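Local coordinates for CglIIR protein (Corynebacterium glutamicum, PDB 6F1S), which probably hydrolyses NTP as the H subunit of the CglI restriction endonuclease, which contains a DEAD-Z1 helicase-like motor and is represented here by its C-terminal domain, at residues A34-L39 / S149-V154; A56-L61 / A78-F83. All blocks are in the same frame, centred on the assembly; numbering follows the deposited sequence.

Contact 1. Residues A34-L39 / S149-V154; sequences ALDKKL and SDPIWV
Trp153, Asp36 and Leu39 make a helix-on-sheet contact that is part polar and part apolar. Helix 32-46 packs here on the mixed five-stranded sheet of this alpha/beta C-terminal domain, at the start of strand 152-158. Asp36 and Trp153 are the nearest pair of backbone positions. The indole is gripped at its edge and over one face. At the edge, Trp153 NE1 donates a hydrogen bond to Asp36 OD1 over 2.8 Å. The bond is bent, with 149° at the hydrogen, and the acceptor is tilted 20° from the ring plane. Asp36 OD1 receives it on the anti lone pair, the one turned away from OD2. With chi1 at -166°, the carboxylate points away from the backbone N and reaches across to the indole edge. Leu39 supplies the face contact. Its CD1 makes a CH-pi contact, 3.5 Å from the centroid of the five-membered ring of Trp153 and almost on the ring normal. Leu39 CB lies near the six-membered ring, 3.8 Å from Trp153 CZ2. Together the bond and the methyl probably fix the rotation of the buried ring. Pro151 follows a cis peptide bond and brings only its CG to Asp36, 4.1 Å from OD2. Ser149 OG donates a hydrogen bond to Pro151 O within the loop before the strand. Asp36 OD1 also forms a salt bridge with Arg131, which probably steadies the negative charge. Strand 152-158 lies between 21-23 and 126-132; the latter carries Arg131 and Leu129, which also touches Trp153. Leu35 leans on Ile29 of strand 28-29.

Contact 2. Residues A56-L61 / A78-F83; sequences AIITIL and AALLDF
Leu80 meets Ile57, Ile58 and Leu61 where two nearly antiparallel helices lie side by side. The interaction between these segments is apolar. Their axes come within 10.7 Å of each other, with 169° between their directions. The main touching group is one methyl, Leu80 CD1. It reaches between the side chains of helix 54-61. Ile57 presents its CG2 branch, 3.5 Å from Leu80 CD1, and the two side chains cross at about a right angle. A chi1 of -80° sets CG1 of Ile57 beside the backbone N and leaves CG2 on the side facing Leu80. This puts the short branch, not the longer one, against the leucine. Ile58 uses its other branch. Its CD1 lies 3.7 Å from Leu80 CD1 and 4.1 Å from Leu80 CB. The two side chains slide past each other in opposite directions. With chi1 at -58°, the longer branch of Ile58 reaches out to helix 73-86. Leu61, one turn after Ile57, adds a looser touch, with its CD1 4.2 Å from Leu80 CD1. The same groups meet further apolar surface beyond the two helical segments. Leu80 touches Pro125, and both Ile57 and Leu61 touch Leu127 of strand 126-132. Leu61 also packs on Leu73 and Phe76, earlier in helix 73-86. The helix pair thus joins the hydrophobic layer over the sheet. With aliphatic carbon alone meeting across it, the contact carries no directional bond between the segments, and its hold comes from close fit and the burial of aliphatic surface.

Overall arrangement
Contacts 1 and 2 have their centres 19 Å apart and belong to one packed domain. Both segments of contact 2 lie in the chain between the two segments of contact 1. The helices 32-46 and 54-61 connect them directly: Leu39 CD2 meets Ile60 CD1 at 4.1 Å, and Lys38 NZ lies 4.0 Å from Ile60 CG1. Leu39 thus turns one methyl to the indole of contact 1 and the other to the helix of contact 2. Strand 126-132 is a second link, with residues touching the side chains of both. Contact 1 sets a helix on the sheet and contact 2 pairs two helices, with centres about 11 and 13 Å from the centre of the chain.

Contact 1. Residues A34-L39 / S149-V154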
ATOM      1  N   ALA A  34     -15.149   5.020  -0.803  1.00 27.49           N
ATOM      2  CA  ALA A  34     -15.381   4.077   0.287  1.00 26.05           C
ATOM      3  C   ALA A  34     -14.078   3.664   0.946  1.00 25.19           C
ATOM      4  O   ALA A  34     -13.991   3.588   2.169  1.00 23.92           O
ATOM      5  CB  ALA A  34     -16.129   2.848  -0.216  1.00 25.81           C
ATOM      6  N   LEU A  35     -13.063   3.390   0.133  1.00 22.42           N
ATOM      7  CA  LEU A  35     -11.767   3.015   0.677  1.00 23.20           C
ATOM      8  C   LEU A  35     -11.126   4.211   1.379  1.00 23.02           C
ATOM      9  O   LEU A  35     -10.623   4.082   2.495  1.00 23.47           O
ATOM     10  CB  LEU A  35     -10.846   2.479  -0.416  1.00 23.40           C
ATOM     11  CG  LEU A  35      -9.468   2.071   0.113  1.00 23.28           C
ATOM     12  CD1 LEU A  35      -9.594   0.916   1.103  1.00 23.20           C
ATOM     13  CD2 LEU A  35      -8.524   1.725  -1.026  1.00 22.39           C
ATOM     14  N   ASP A  36     -11.167   5.374   0.733  1.00 24.67           N
ATOM     15  CA  ASP A  36     -10.580   6.593   1.293  1.00 26.34           C
ATOM     16  C   ASP A  36     -11.201   6.949   2.646  1.00 25.43           C
ATOM     17  O   ASP A  36     -10.488   7.215   3.608  1.00 25.48           O
ATOM     18  CB  ASP A  36     -10.738   7.767   0.321  1.00 25.21           C
ATOM     19  CG  ASP A  36      -9.867   8.951   0.691  1.00 23.82           C
ATOM     20  OD1 ASP A  36      -8.682   8.743   1.032  1.00 21.97           O
ATOM     21  OD2 ASP A  36     -10.373  10.093   0.649  1.00 25.81           O
ATOM     22  N   LYS A  37     -12.529   6.941   2.712  1.00 26.81           N
ATOM     23  CA  LYS A  37     -13.244   7.163   3.965  1.00 28.65           C
ATOM     24  C   LYS A  37     -12.809   6.148   5.022  1.00 25.33           C
ATOM     25  O   LYS A  37     -12.593   6.492   6.184  1.00 24.82           O
ATOM     26  CB  LYS A  37     -14.756   7.070   3.737  1.00 33.29           C
ATOM     27  CG  LYS A  37     -15.613   7.445   4.940  1.00 37.70           C
ATOM     28  CD  LYS A  37     -17.069   7.041   4.720  1.00 42.20           C
ATOM     29  CE  LYS A  37     -17.999   7.670   5.752  1.00 45.84           C
ATOM     30  NZ  LYS A  37     -18.131   9.142   5.551  1.00 49.19           N
ATOM     31  N   LYS A  38     -12.675   4.897   4.597  1.00 23.98           N
ATOM     32  CA  LYS A  38     -12.272   3.802   5.473  1.00 25.10           C
ATOM     33  C   LYS A  38     -10.850   3.980   6.016  1.00 20.85           C
ATOM     34  O   LYS A  38     -10.627   3.881   7.223  1.00 19.18           O
ATOM     35  CB  LYS A  38     -12.394   2.472   4.723  1.00 27.91           C
ATOM     36  CG  LYS A  38     -11.592   1.321   5.312  1.00 33.52           C
ATOM     37  CD  LYS A  38     -12.399   0.510   6.315  1.00 39.76           C
ATOM     38  CE  LYS A  38     -11.775  -0.866   6.543  1.00 39.86           C
ATOM     39  NZ  LYS A  38     -11.763  -1.686   5.295  1.00 39.75           N
ATOM     40  N   LEU A  39      -9.899   4.249   5.125  1.00 17.55           N
ATOM     41  CA  LEU A  39      -8.501   4.396   5.525  1.00 16.79           C
ATOM     42  C   LEU A  39      -8.282   5.654   6.367  1.00 16.10           C
ATOM     43  O   LEU A  39      -7.528   5.632   7.341  1.00 15.82           O
ATOM     44  CB  LEU A  39      -7.583   4.412   4.296  1.00 14.81           C
ATOM     45  CG  LEU A  39      -7.476   3.097   3.511  1.00 14.92           C
ATOM     46  CD1 LEU A  39      -6.533   3.240   2.320  1.00 13.93           C
ATOM     47  CD2 LEU A  39      -7.021   1.957   4.413  1.00 13.15           C
ATOM     48  N   SER A 149      -6.931   7.588 -10.307  1.00 27.97           N
ATOM     49  CA  SER A 149      -7.929   8.414  -9.642  1.00 28.14           C
ATOM     50  C   SER A 149      -7.293   9.494  -8.779  1.00 29.65           C
ATOM     51  O   SER A 149      -6.118   9.419  -8.417  1.00 30.69           O
ATOM     52  CB  SER A 149      -8.865   7.555  -8.786  1.00 28.10           C
ATOM     53  OG  SER A 149      -8.180   6.980  -7.689  1.00 27.48           O
ATOM     54  N   ASP A 150      -8.095  10.505  -8.471  1.00 31.22           N
ATOM     55  CA  ASP A 150      -7.707  11.576  -7.578  1.00 30.78           C
ATOM     56  C   ASP A 150      -8.813  11.732  -6.538  1.00 30.25           C
ATOM     57  O   ASP A 150      -9.927  12.126  -6.874  1.00 30.13           O
ATOM     58  CB  ASP A 150      -7.482  12.882  -8.351  1.00 32.15           C
ATOM     59  CG  ASP A 150      -7.006  14.021  -7.458  1.00 33.28           C
ATOM     60  OD1 ASP A 150      -6.276  13.756  -6.487  1.00 33.83           O
ATOM     61  OD2 ASP A 150      -7.362  15.185  -7.722  1.00 35.39           O
ATOM     62  N   PRO A 151      -8.521  11.401  -5.269  1.00 30.09           N
ATOM     63  CA  PRO A 151      -7.224  10.939  -4.771  1.00 28.64           C
ATOM     64  C   PRO A 151      -6.967   9.469  -5.071  1.00 26.40           C
ATOM     65  O   PRO A 151      -7.893   8.741  -5.426  1.00 26.04           O
ATOM     66  CB  PRO A 151      -7.339  11.159  -3.266  1.00 29.31           C
ATOM     67  CG  PRO A 151      -8.786  10.885  -2.994  1.00 30.97           C
ATOM     68  CD  PRO A 151      -9.539  11.411  -4.201  1.00 30.59           C
ATOM     69  N   ILE A 152      -5.716   9.048  -4.925  1.00 24.31           N
ATOM     70  CA  ILE A 152      -5.347   7.648  -5.070  1.00 21.60           C
ATOM     71  C   ILE A 152      -4.647   7.190  -3.793  1.00 19.95           C
ATOM     72  O   ILE A 152      -4.070   8.002  -3.066  1.00 19.61           O
ATOM     73  CB  ILE A 152      -4.424   7.424  -6.302  1.00 25.04           C
ATOM     74  CG1 ILE A 152      -4.302   5.935  -6.648  1.00 25.53           C
ATOM     75  CG2 ILE A 152      -3.039   8.032  -6.072  1.00 24.30           C
ATOM     76  CD1 ILE A 152      -5.564   5.311  -7.167  1.00 25.16           C
ATOM     77  N   TRP A 153      -4.728   5.898  -3.503  1.00 19.87           N
ATOM     78  CA  TRP A 153      -3.877   5.278  -2.497  1.00 17.61           C
ATOM     79  C   TRP A 153      -2.953   4.309  -3.218  1.00 18.55           C
ATOM     80  O   TRP A 153      -3.414   3.506  -4.032  1.00 18.79           O
ATOM     81  CB  TRP A 153      -4.694   4.538  -1.438  1.00 15.51           C
ATOM     82  CG  TRP A 153      -5.345   5.402  -0.410  1.00 15.09           C
ATOM     83  CD1 TRP A 153      -6.611   5.905  -0.449  1.00 16.78           C
ATOM     84  CD2 TRP A 153      -4.777   5.847   0.832  1.00 15.25           C
ATOM     85  NE1 TRP A 153      -6.865   6.642   0.681  1.00 16.95           N
ATOM     86  CE2 TRP A 153      -5.757   6.622   1.485  1.00 15.68           C
ATOM     87  CE3 TRP A 153      -3.532   5.673   1.449  1.00 14.93           C
ATOM     88  CZ2 TRP A 153      -5.537   7.217   2.728  1.00 13.23           C
ATOM     89  CZ3 TRP A 153      -3.314   6.267   2.685  1.00 14.51           C
ATOM     90  CH2 TRP A 153      -4.313   7.029   3.309  1.00 14.63           C
ATOM     91  N   VAL A 154      -1.657   4.389  -2.940  1.00 15.73           N
ATOM     92  CA  VAL A 154      -0.697   3.489  -3.570  1.00 15.12           C
ATOM     93  C   VAL A 154      -0.108   2.522  -2.537  1.00 14.74           C
ATOM     94  O   VAL A 154       0.440   2.948  -1.522  1.00 17.97           O
ATOM     95  CB  VAL A 154       0.438   4.269  -4.258  1.00 14.78           C
ATOM     96  CG1 VAL A 154       1.296   3.331  -5.081  1.00 13.53           C
ATOM     97  CG2 VAL A 154      -0.133   5.380  -5.133  1.00 14.40           C
TER

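Contact 2. Residues A56-L61 / A78-F83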
ATOM      1  N   ALA A  56      -7.864  -8.201   8.270  1.00 27.40           N
ATOM      2  CA  ALA A  56      -8.207  -6.803   8.036  1.00 26.08           C
ATOM      3  C   ALA A  56      -7.348  -6.227   6.917  1.00 25.70           C
ATOM      4  O   ALA A  56      -7.825  -5.446   6.094  1.00 26.78           O
ATOM      5  CB  ALA A  56      -8.045  -5.991   9.308  1.00 25.36           C
ATOM      6  N   ILE A  57      -6.079  -6.618   6.904  1.00 24.34           N
ATOM      7  CA  ILE A  57      -5.173  -6.314   5.804  1.00 25.99           C
ATOM      8  C   ILE A  57      -5.724  -6.820   4.474  1.00 27.34           C
ATOM      9  O   ILE A  57      -5.779  -6.072   3.493  1.00 26.83           O
ATOM     10  CB  ILE A  57      -3.782  -6.941   6.034  1.00 27.45           C
ATOM     11  CG1 ILE A  57      -2.963  -6.087   6.993  1.00 27.76           C
ATOM     12  CG2 ILE A  57      -3.027  -7.064   4.728  1.00 28.24           C
ATOM     13  CD1 ILE A  57      -2.440  -4.811   6.371  1.00 27.52           C
ATOM     14  N   ILE A  58      -6.118  -8.095   4.449  1.00 27.78           N
ATOM     15  CA  ILE A  58      -6.638  -8.717   3.233  1.00 28.01           C
ATOM     16  C   ILE A  58      -7.803  -7.913   2.673  1.00 26.76           C
ATOM     17  O   ILE A  58      -7.864  -7.625   1.479  1.00 25.65           O
ATOM     18  CB  ILE A  58      -7.126 -10.156   3.480  1.00 29.44           C
ATOM     19  CG1 ILE A  58      -6.006 -11.032   4.032  1.00 30.08           C
ATOM     20  CG2 ILE A  58      -7.689 -10.747   2.203  1.00 30.40           C
ATOM     21  CD1 ILE A  58      -4.832 -11.152   3.122  1.00 32.21           C
ATOM     22  N   THR A  59      -8.723  -7.562   3.565  1.00 26.07           N
ATOM     23  CA  THR A  59      -9.932  -6.828   3.211  1.00 26.03           C
ATOM     24  C   THR A  59      -9.596  -5.508   2.534  1.00 25.42           C
ATOM     25  O   THR A  59     -10.248  -5.109   1.568  1.00 27.19           O
ATOM     26  CB  THR A  59     -10.796  -6.564   4.462  1.00 26.11           C
ATOM     27  OG1 THR A  59     -11.124  -7.813   5.085  1.00 26.98           O
ATOM     28  CG2 THR A  59     -12.075  -5.824   4.096  1.00 25.47           C
ATOM     29  N   ILE A  60      -8.573  -4.836   3.054  1.00 22.79           N
ATOM     30  CA  ILE A  60      -8.107  -3.572   2.497  1.00 21.77           C
ATOM     31  C   ILE A  60      -7.470  -3.793   1.128  1.00 22.28           C
ATOM     32  O   ILE A  60      -7.734  -3.052   0.180  1.00 23.82           O
ATOM     33  CB  ILE A  60      -7.099  -2.893   3.446  1.00 19.90           C
ATOM     34  CG1 ILE A  60      -7.827  -2.361   4.684  1.00 18.63           C
ATOM     35  CG2 ILE A  60      -6.337  -1.787   2.734  1.00 18.00           C
ATOM     36  CD1 ILE A  60      -6.907  -1.942   5.803  1.00 17.73           C
ATOM     37  N   LEU A  61      -6.649  -4.835   1.026  1.00 21.65           N
ATOM     38  CA  LEU A  61      -5.999  -5.173  -0.233  1.00 23.66           C
ATOM     39  C   LEU A  61      -7.016  -5.523  -1.320  1.00 26.49           C
ATOM     40  O   LEU A  61      -6.817  -5.190  -2.489  1.00 28.35           O
ATOM     41  CB  LEU A  61      -5.013  -6.331  -0.027  1.00 24.30           C
ATOM     42  CG  LEU A  61      -3.760  -6.005   0.799  1.00 23.86           C
ATOM     43  CD1 LEU A  61      -2.911  -7.248   1.038  1.00 22.82           C
ATOM     44  CD2 LEU A  61      -2.929  -4.917   0.133  1.00 21.15           C
ATOM     45  N   ALA A  78      -1.918 -14.660  -0.278  1.00 28.52           N
ATOM     46  CA  ALA A  78      -1.690 -16.074   0.008  1.00 29.74           C
ATOM     47  C   ALA A  78      -0.605 -16.251   1.071  1.00 28.81           C
ATOM     48  O   ALA A  78      -0.752 -17.060   1.989  1.00 27.67           O
ATOM     49  CB  ALA A  78      -1.318 -16.825  -1.262  1.00 29.47           C
ATOM     50  N   ALA A  79       0.473 -15.481   0.950  1.00 29.01           N
ATOM     51  CA  ALA A  79       1.557 -15.518   1.928  1.00 30.89           C
ATOM     52  C   ALA A  79       1.066 -15.138   3.319  1.00 32.11           C
ATOM     53  O   ALA A  79       1.466 -15.742   4.312  1.00 32.42           O
ATOM     54  CB  ALA A  79       2.685 -14.597   1.503  1.00 31.20           C
ATOM     55  N   LEU A  80       0.196 -14.136   3.386  1.00 34.51           N
ATOM     56  CA  LEU A  80      -0.345 -13.683   4.661  1.00 36.56           C
ATOM     57  C   LEU A  80      -1.198 -14.761   5.320  1.00 37.91           C
ATOM     58  O   LEU A  80      -1.151 -14.932   6.538  1.00 37.90           O
ATOM     59  CB  LEU A  80      -1.165 -12.407   4.474  1.00 37.10           C
ATOM     60  CG  LEU A  80      -0.392 -11.196   3.953  1.00 38.83           C
ATOM     61  CD1 LEU A  80      -1.330 -10.020   3.791  1.00 38.50           C
ATOM     62  CD2 LEU A  80       0.768 -10.843   4.877  1.00 38.91           C
ATOM     63  N   LEU A  81      -1.972 -15.486   4.516  1.00 39.69           N
ATOM     64  CA  LEU A  81      -2.802 -16.573   5.031  1.00 42.17           C
ATOM     65  C   LEU A  81      -1.940 -17.716   5.568  1.00 44.32           C
ATOM     66  O   LEU A  81      -2.294 -18.358   6.557  1.00 43.82           O
ATOM     67  CB  LEU A  81      -3.753 -17.092   3.951  1.00 41.64           C
ATOM     68  CG  LEU A  81      -4.837 -16.115   3.483  1.00 41.93           C
ATOM     69  CD1 LEU A  81      -5.738 -16.762   2.442  1.00 42.16           C
ATOM     70  CD2 LEU A  81      -5.656 -15.611   4.665  1.00 42.02           C
ATOM     71  N   ASP A  82      -0.809 -17.965   4.911  1.00 45.76           N
ATOM     72  CA  ASP A  82       0.145 -18.955   5.392  1.00 48.08           C
ATOM     73  C   ASP A  82       0.675 -18.554   6.767  1.00 49.63           C
ATOM     74  O   ASP A  82       0.850 -19.397   7.643  1.00 50.83           O
ATOM     75  CB  ASP A  82       1.299 -19.128   4.403  1.00 48.49           C
ATOM     76  N   PHE A  83       0.916 -17.261   6.955  1.00 50.60           N
ATOM     77  CA  PHE A  83       1.336 -16.741   8.252  1.00 51.37           C
ATOM     78  C   PHE A  83       0.263 -16.933   9.317  1.00 53.01           C
ATOM     79  O   PHE A  83       0.574 -17.167  10.481  1.00 53.25           O
ATOM     80  CB  PHE A  83       1.697 -15.264   8.147  1.00 50.37           C
ATOM     81  CG  PHE A  83       3.034 -15.016   7.525  1.00 50.35           C
ATOM     82  CD1 PHE A  83       4.130 -15.768   7.897  1.00 50.79           C
ATOM     83  CD2 PHE A  83       3.193 -14.040   6.558  1.00 49.83           C
ATOM     84  CE1 PHE A  83       5.366 -15.542   7.322  1.00 51.03           C
ATOM     85  CE2 PHE A  83       4.420 -13.813   5.980  1.00 49.48           C
ATOM     86  CZ  PHE A  83       5.510 -14.566   6.362  1.00 49.86           C
TER